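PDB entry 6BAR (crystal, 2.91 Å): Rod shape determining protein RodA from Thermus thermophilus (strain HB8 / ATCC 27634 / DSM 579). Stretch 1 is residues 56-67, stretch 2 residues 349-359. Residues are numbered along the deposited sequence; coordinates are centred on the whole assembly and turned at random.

Stretch 1, residues 56-67: LLQFLSRRRLFG
Stretch 2, residues 349-359: VLLVHRDRYQD

A chain terminus can be held against a segment distant in sequence when one apolar side chain packs against two backbone carbonyls and a leucine, with polar bonds beside it; RodA supplies an example. Helix 349-354 passes helix 62-67 with N-to-C directions 127° apart and axes approaching to 10.2 Å. The register pairs Gln58 with Leu351 (CA to CA 6.2 Å) and Arg62 with Val352 (CA to CA 5.6 Å). Before helix 62-67, Leu60 is extended (phi/psi -131/120) and Ser61 (-69/158) is the N-cap: with chi1 p, Ser61 OG accepts from Arg64 N at 3.2 Å.

Leu351 is the centre of the contact. Its CB points toward the other stretch, and chi1 89° with chi2 85° places CD2 3.2 Å from Leu57 O and CD1 3.2 Å from Leu60 O, while CD1 also lies 4.2 Å from Leu65 CD2. Gln58 (chi1 m, chi2 m, chi3 -46°) starts sideways but brings OE1 to 3.6 Å from Leu351 CB. Leu65 (t, p) points toward the contact and sets CD2 3.5 Å from Val352 CG1. Val352, chi1 m, presents that same methyl to the ring edge of Phe66, 4.2 Å from CE1, and to Arg62 CG at 3.8 Å. Arg62 thus offers its aliphatic stem here (chi1 t, chi2 -144°), its NE and NH1 being bonded elsewhere in the structure.

The CA-to-CB bond of Arg354 points sideways to stretch 1, but chi1 83°, chi2 158°, chi3 151° and chi4 80° bring its end nearer, so that NH2 donates a weak 2.7 Å bond to Gln58 O near the guanidinium plane. Arg354 NH1 forms a salt bridge to Asp355 OD1 at 2.7 Å. Asp355 (-100/23), the first residue to leave helical phi/psi, has chi1 -76° and its CB toward stretch 1; its OD2 accepts a weak 3.4 Å bond from Arg62 N. The carboxylate therefore links Arg354, through OD1, to the first residue of helix 62-67, through OD2.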

# COMPACT_ATOMS: atom_id res chain seq x y z
N LEU A 56 -14.04 3.44 -11.54
CA LEU A 56 -15.17 4.08 -10.87
C LEU A 56 -14.71 5.27 -10.02
O LEU A 56 -15.38 6.31 -10.00
CB LEU A 56 -15.92 3.07 -9.99
CG LEU A 56 -16.65 1.91 -10.68
CD1 LEU A 56 -17.23 0.93 -9.67
CD2 LEU A 56 -17.74 2.41 -11.63
N LEU A 57 -13.57 5.14 -9.35
CA LEU A 57 -13.11 6.24 -8.51
C LEU A 57 -12.65 7.44 -9.32
O LEU A 57 -12.39 8.50 -8.72
CB LEU A 57 -11.99 5.76 -7.59
CG LEU A 57 -12.48 4.71 -6.61
CD1 LEU A 57 -11.31 4.01 -5.96
CD2 LEU A 57 -13.39 5.33 -5.57
N GLN A 58 -12.55 7.33 -10.64
CA GLN A 58 -12.22 8.48 -11.47
C GLN A 58 -13.39 9.45 -11.62
O GLN A 58 -13.17 10.59 -12.05
CB GLN A 58 -11.74 8.02 -12.84
CG GLN A 58 -10.47 7.18 -12.79
CD GLN A 58 -9.32 7.90 -12.12
OE1 GLN A 58 -9.05 9.07 -12.41
NE2 GLN A 58 -8.62 7.21 -11.22
N PHE A 59 -14.62 9.04 -11.29
CA PHE A 59 -15.74 9.98 -11.30
C PHE A 59 -15.82 10.72 -9.97
O PHE A 59 -16.91 11.07 -9.50
CB PHE A 59 -17.07 9.26 -11.57
CG PHE A 59 -17.27 8.83 -13.00
CD1 PHE A 59 -16.33 9.15 -13.97
CD2 PHE A 59 -18.40 8.12 -13.37
CE1 PHE A 59 -16.51 8.75 -15.29
CE2 PHE A 59 -18.58 7.72 -14.67
CZ PHE A 59 -17.64 8.04 -15.64
N LEU A 60 -14.66 10.96 -9.36
CA LEU A 60 -14.57 11.59 -8.05
C LEU A 60 -13.55 12.71 -8.12
O LEU A 60 -12.39 12.48 -8.46
CB LEU A 60 -14.17 10.56 -6.98
CG LEU A 60 -14.26 10.98 -5.51
CD1 LEU A 60 -15.72 11.02 -5.04
CD2 LEU A 60 -13.45 10.01 -4.67
N SER A 61 -14.00 13.93 -7.84
CA SER A 61 -13.10 15.07 -7.77
C SER A 61 -12.18 14.96 -6.56
O SER A 61 -12.48 14.29 -5.57
CB SER A 61 -13.90 16.36 -7.68
OG SER A 61 -14.66 16.35 -6.49
N ARG A 62 -11.05 15.67 -6.64
CA ARG A 62 -10.14 15.71 -5.50
C ARG A 62 -10.73 16.50 -4.34
O ARG A 62 -10.43 16.20 -3.18
CB ARG A 62 -8.80 16.29 -5.91
CG ARG A 62 -7.82 16.33 -4.78
CD ARG A 62 -6.94 17.55 -4.84
NE ARG A 62 -6.25 17.75 -3.58
CZ ARG A 62 -6.77 18.37 -2.52
NH1 ARG A 62 -6.06 18.52 -1.41
NH2 ARG A 62 -8.01 18.84 -2.57
N ARG A 63 -11.54 17.52 -4.63
CA ARG A 63 -12.21 18.27 -3.56
C ARG A 63 -13.06 17.34 -2.71
O ARG A 63 -12.98 17.36 -1.47
CB ARG A 63 -13.06 19.40 -4.14
CG ARG A 63 -12.41 20.77 -4.08
CD ARG A 63 -12.15 21.20 -2.63
NE ARG A 63 -13.37 21.22 -1.83
CZ ARG A 63 -13.41 21.55 -0.54
NH1 ARG A 63 -14.57 21.54 0.11
NH2 ARG A 63 -12.30 21.89 0.11
N ARG A 64 -13.87 16.49 -3.35
CA ARG A 64 -14.66 15.53 -2.59
C ARG A 64 -13.78 14.52 -1.87
O ARG A 64 -14.03 14.18 -0.71
CB ARG A 64 -15.65 14.81 -3.52
CG ARG A 64 -16.77 15.71 -3.99
CD ARG A 64 -17.86 14.91 -4.65
NE ARG A 64 -18.84 15.78 -5.29
CZ ARG A 64 -19.95 15.34 -5.89
NH1 ARG A 64 -20.22 14.04 -5.91
NH2 ARG A 64 -20.78 16.20 -6.45
N LEU A 65 -12.72 14.06 -2.54
CA LEU A 65 -11.82 13.06 -1.95
C LEU A 65 -11.21 13.56 -0.65
O LEU A 65 -11.15 12.83 0.34
CB LEU A 65 -10.73 12.68 -2.95
CG LEU A 65 -9.77 11.57 -2.48
CD1 LEU A 65 -10.54 10.30 -2.18
CD2 LEU A 65 -8.66 11.29 -3.49
N PHE A 66 -10.73 14.81 -0.63
CA PHE A 66 -10.20 15.34 0.62
C PHE A 66 -11.29 15.84 1.56
O PHE A 66 -11.02 16.06 2.74
CB PHE A 66 -9.19 16.45 0.35
CG PHE A 66 -7.79 15.94 0.15
CD1 PHE A 66 -7.42 15.36 -1.05
CD2 PHE A 66 -6.84 16.05 1.16
CE1 PHE A 66 -6.14 14.89 -1.25
CE2 PHE A 66 -5.55 15.58 0.97
CZ PHE A 66 -5.19 15.00 -0.24
N GLY A 67 -12.52 16.03 1.07
CA GLY A 67 -13.63 16.23 1.98
C GLY A 67 -13.96 14.99 2.79
O GLY A 67 -14.46 15.11 3.91
N VAL A 349 -4.39 8.09 -6.32
CA VAL A 349 -3.23 8.93 -6.57
C VAL A 349 -3.29 9.51 -7.99
O VAL A 349 -2.93 10.68 -8.21
CB VAL A 349 -1.92 8.15 -6.29
CG1 VAL A 349 -1.55 7.22 -7.43
CG2 VAL A 349 -0.78 9.10 -6.00
N LEU A 350 -3.81 8.75 -8.95
CA LEU A 350 -3.89 9.21 -10.33
C LEU A 350 -4.90 10.34 -10.48
O LEU A 350 -4.67 11.29 -11.24
CB LEU A 350 -4.27 8.04 -11.23
CG LEU A 350 -3.47 7.86 -12.51
CD1 LEU A 350 -2.01 7.70 -12.18
CD2 LEU A 350 -3.98 6.66 -13.29
N LEU A 351 -6.03 10.25 -9.77
CA LEU A 351 -7.01 11.33 -9.84
C LEU A 351 -6.54 12.56 -9.08
O LEU A 351 -6.87 13.68 -9.48
CB LEU A 351 -8.38 10.86 -9.31
CG LEU A 351 -8.77 10.97 -7.84
CD1 LEU A 351 -9.34 12.34 -7.48
CD2 LEU A 351 -9.76 9.87 -7.47
N VAL A 352 -5.77 12.40 -8.00
CA VAL A 352 -5.28 13.62 -7.36
C VAL A 352 -4.17 14.25 -8.19
O VAL A 352 -3.97 15.47 -8.11
CB VAL A 352 -4.82 13.42 -5.90
CG1 VAL A 352 -5.98 13.00 -5.02
CG2 VAL A 352 -3.68 12.45 -5.81
N HIS A 353 -3.46 13.47 -9.01
CA HIS A 353 -2.52 14.09 -9.94
C HIS A 353 -3.22 14.78 -11.10
O HIS A 353 -2.76 15.83 -11.55
CB HIS A 353 -1.53 13.06 -10.49
CG HIS A 353 -0.50 13.64 -11.42
ND1 HIS A 353 -0.52 13.42 -12.78
CD2 HIS A 353 0.57 14.44 -11.18
CE1 HIS A 353 0.50 14.06 -13.34
NE2 HIS A 353 1.17 14.68 -12.39
N ARG A 354 -4.33 14.22 -11.60
CA ARG A 354 -5.00 14.87 -12.72
C ARG A 354 -5.72 16.16 -12.33
O ARG A 354 -5.93 17.02 -13.19
CB ARG A 354 -5.99 13.92 -13.39
CG ARG A 354 -7.34 13.86 -12.70
CD ARG A 354 -8.42 13.37 -13.65
NE ARG A 354 -9.49 12.68 -12.94
CZ ARG A 354 -10.47 13.30 -12.29
NH1 ARG A 354 -10.52 14.62 -12.27
NH2 ARG A 354 -11.39 12.59 -11.66
N ASP A 355 -6.09 16.32 -11.06
CA ASP A 355 -6.76 17.53 -10.60
C ASP A 355 -5.80 18.50 -9.89
O ASP A 355 -6.24 19.34 -9.11
CB ASP A 355 -7.93 17.17 -9.67
CG ASP A 355 -9.16 16.65 -10.43
OD1 ASP A 355 -9.35 17.01 -11.61
OD2 ASP A 355 -9.95 15.89 -9.83
N ARG A 356 -4.49 18.40 -10.18
CA ARG A 356 -3.51 19.15 -9.39
C ARG A 356 -3.58 20.65 -9.64
O ARG A 356 -3.23 21.44 -8.76
CB ARG A 356 -2.09 18.63 -9.68
CG ARG A 356 -1.60 18.84 -11.10
CD ARG A 356 -0.30 18.07 -11.36
NE ARG A 356 0.18 18.25 -12.73
CZ ARG A 356 -0.35 17.65 -13.80
NH1 ARG A 356 -1.39 16.84 -13.66
NH2 ARG A 356 0.15 17.87 -15.01
N TYR A 357 -4.01 21.06 -10.83
CA TYR A 357 -4.15 22.47 -11.19
C TYR A 357 -5.64 22.83 -11.24
O TYR A 357 -6.19 23.14 -12.30
CB TYR A 357 -3.46 22.76 -12.55
CG TYR A 357 -1.95 22.55 -12.58
CD1 TYR A 357 -1.16 22.94 -11.51
CD2 TYR A 357 -1.33 21.96 -13.69
CE1 TYR A 357 0.22 22.75 -11.53
CE2 TYR A 357 0.05 21.76 -13.72
CZ TYR A 357 0.82 22.16 -12.63
OH TYR A 357 2.19 21.98 -12.64
N GLN A 358 -6.29 22.76 -10.09
CA GLN A 358 -7.71 23.08 -10.00
C GLN A 358 -8.03 23.50 -8.57
O GLN A 358 -7.23 23.30 -7.65
CB GLN A 358 -8.58 21.89 -10.44
N ASP A 359 -9.21 24.09 -8.39
CA ASP A 359 -9.65 24.52 -7.08
C ASP A 359 -10.95 23.83 -6.69
O ASP A 359 -11.99 24.03 -7.33
CB ASP A 359 -9.84 26.04 -7.04